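PDB 4NZS: beta-ketothiolase BktB from Ralstonia eutropha, which catalyses the condensation of two acetyl-CoA molecules to acetoacetyl-CoA, and of acetyl-CoA with propionyl-CoA to beta-ketovaleryl-CoA, for copolyester production. Local coordinates for residues Ser14-Ala19 / Leu44-Val49. Residues are numbered along the deposited sequence; the frame is centred on the assembly and turned at random.
Sequences SGVRTA and LARAQV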
loop_
_atom_site.group_PDB
_atom_site.type_symbol
_atom_site.label_atom_id
_atom_site.label_comp_id
_atom_site.label_asym_id
_atom_site.label_seq_id
_atom_site.Cartn_x
_atom_site.Cartn_y
_atom_site.Cartn_z
ATOM N N SER A 14 23.044 -36.835 -2.881
ATOM C CA SER A 14 22.453 -36.373 -1.627
ATOM C C SER A 14 21.067 -35.798 -1.853
ATOM O O SER A 14 20.699 -35.442 -2.998
ATOM C CB SER A 14 23.311 -35.284 -1.023
ATOM O OG SER A 14 23.170 -34.097 -1.774
ATOM N N GLY A 15 20.319 -35.692 -0.759
ATOM C CA GLY A 15 18.944 -35.203 -0.796
ATOM C C GLY A 15 18.563 -34.681 0.578
ATOM O O GLY A 15 18.648 -35.414 1.542
ATOM N N VAL A 16 18.101 -33.437 0.681
ATOM C CA VAL A 16 17.955 -32.800 1.993
ATOM C C VAL A 16 16.844 -31.713 2.012
ATOM O O VAL A 16 16.439 -31.203 0.938
ATOM C CB VAL A 16 19.361 -32.240 2.408
ATOM C CG1 VAL A 16 19.353 -30.738 2.726
ATOM C CG2 VAL A 16 19.952 -33.028 3.563
ATOM N N ARG A 17 16.390 -31.340 3.220
ATOM C CA ARG A 17 15.326 -30.354 3.354
ATOM C C ARG A 17 15.264 -29.616 4.699
ATOM O O ARG A 17 15.636 -30.143 5.682
ATOM C CB ARG A 17 13.993 -31.057 3.154
ATOM C CG ARG A 17 13.615 -32.062 4.222
ATOM C CD ARG A 17 12.139 -32.406 4.004
ATOM N NE ARG A 17 11.532 -33.336 4.943
ATOM C CZ ARG A 17 10.952 -32.992 6.083
ATOM N NH1 ARG A 17 10.949 -31.742 6.500
ATOM N NH2 ARG A 17 10.413 -33.917 6.848
ATOM N N THR A 18 14.793 -28.381 4.725
ATOM C CA THR A 18 14.326 -27.806 5.991
ATOM C C THR A 18 13.198 -28.672 6.456
ATOM O O THR A 18 12.668 -29.461 5.681
ATOM C CB THR A 18 13.787 -26.356 5.865
ATOM O OG1 THR A 18 12.567 -26.327 5.114
ATOM C CG2 THR A 18 14.861 -25.461 5.174
ATOM N N ALA A 19 12.899 -28.547 7.735
ATOM C CA ALA A 19 11.618 -28.959 8.303
ATOM C C ALA A 19 10.556 -28.010 7.797
ATOM O O ALA A 19 10.897 -26.924 7.342
ATOM C CB ALA A 19 11.691 -28.863 9.830
ATOM N N LEU A 44 25.266 -30.251 -0.469
ATOM C CA LEU A 44 26.642 -30.421 -0.939
ATOM C C LEU A 44 27.498 -31.207 0.060
ATOM O O LEU A 44 28.158 -32.183 -0.280
ATOM C CB LEU A 44 27.277 -29.051 -1.202
ATOM C CG LEU A 44 27.057 -28.453 -2.603
ATOM C CD1 LEU A 44 26.310 -29.358 -3.592
ATOM C CD2 LEU A 44 26.389 -27.089 -2.487
ATOM N N ALA A 45 27.455 -30.749 1.303
ATOM C CA ALA A 45 28.155 -31.365 2.404
ATOM C C ALA A 45 27.938 -32.864 2.470
ATOM O O ALA A 45 28.878 -33.614 2.669
ATOM C CB ALA A 45 27.709 -30.714 3.702
ATOM N N ARG A 46 26.689 -33.295 2.399
ATOM C CA ARG A 46 26.366 -34.717 2.392
ATOM C C ARG A 46 26.867 -35.399 1.148
ATOM O O ARG A 46 27.341 -36.516 1.180
ATOM C CB ARG A 46 24.875 -34.943 2.550
ATOM C CG ARG A 46 24.254 -34.073 3.613
ATOM C CD ARG A 46 23.689 -34.876 4.764
ATOM N NE ARG A 46 22.985 -33.997 5.684
ATOM C CZ ARG A 46 22.923 -34.169 6.995
ATOM N NH1 ARG A 46 23.515 -35.207 7.561
ATOM N NH2 ARG A 46 22.259 -33.300 7.738
ATOM N N ALA A 47 26.742 -34.711 0.035
ATOM C CA ALA A 47 27.222 -35.225 -1.218
ATOM C C ALA A 47 28.735 -35.191 -1.225
ATOM O O ALA A 47 29.365 -35.710 -2.127
ATOM C CB ALA A 47 26.664 -34.421 -2.367
ATOM N N GLN A 48 29.321 -34.526 -0.240
ATOM C CA GLN A 48 30.764 -34.395 -0.198
ATOM C C GLN A 48 31.221 -33.821 -1.530
ATOM O O GLN A 48 32.045 -34.386 -2.217
ATOM C CB GLN A 48 31.423 -35.735 0.115
ATOM C CG GLN A 48 31.958 -35.838 1.535
ATOM C CD GLN A 48 31.764 -37.209 2.153
ATOM O OE1 GLN A 48 31.700 -38.212 1.457
ATOM N NE2 GLN A 48 31.670 -37.251 3.470
ATOM N N VAL A 49 30.590 -32.721 -1.908
ATOM C CA VAL A 49 30.781 -32.094 -3.202
ATOM C C VAL A 49 31.015 -30.579 -3.107
ATOM O O VAL A 49 30.352 -29.889 -2.355
ATOM C CB VAL A 49 29.562 -32.397 -4.081
ATOM C CG1 VAL A 49 28.296 -32.190 -3.283
ATOM C CG2 VAL A 49 29.561 -31.571 -5.351
#
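Ser14 packs against the last turn of helix 32-47 with its hydroxymethyl group, so that a polar side chain from a buried strand buries more surface than any other residue of the contact. Its CB lies 3.6 Å from Ala47 N and 3.9 Å from Arg46 CB, and its OG is 3.6 Å from Ala47 CB, all van der Waals separations. Chi1 of 73° places OG between the backbone N and the carbonyl carbon of Ser14, where the hydroxyl meets the methyl of Ala47 and also hydrogen-bonds to Ala43 O, just before residue 44 in the same helix. That bond satisfies the buried oxygen; residues 14-19 and 44-49 themselves meet by van der Waals contact alone. Two residues along, Val16 crosses Arg46 at about a right angle, its CG2 3.8 Å from Arg46 NE and oblique to the guanidinium. A bend at chi2 (-116°) turns the arginine along the strand, and its far end has a long, weak ion pair with Asp203. The helix stops here in a Schellman motif: Val49 N bonds to Leu44 O at 3.0 Å, and Gln48 has positive phi (54°). This is helix-on-sheet packing within the thiolase N-terminal domain, away from the active-site residues. Val39 and Glu42 continue it over Val16, while strand 257-267, antiparallel to strand 10-22, pairs with Ser14 through Val264, which the side chains of Leu44 and Ala47 touch.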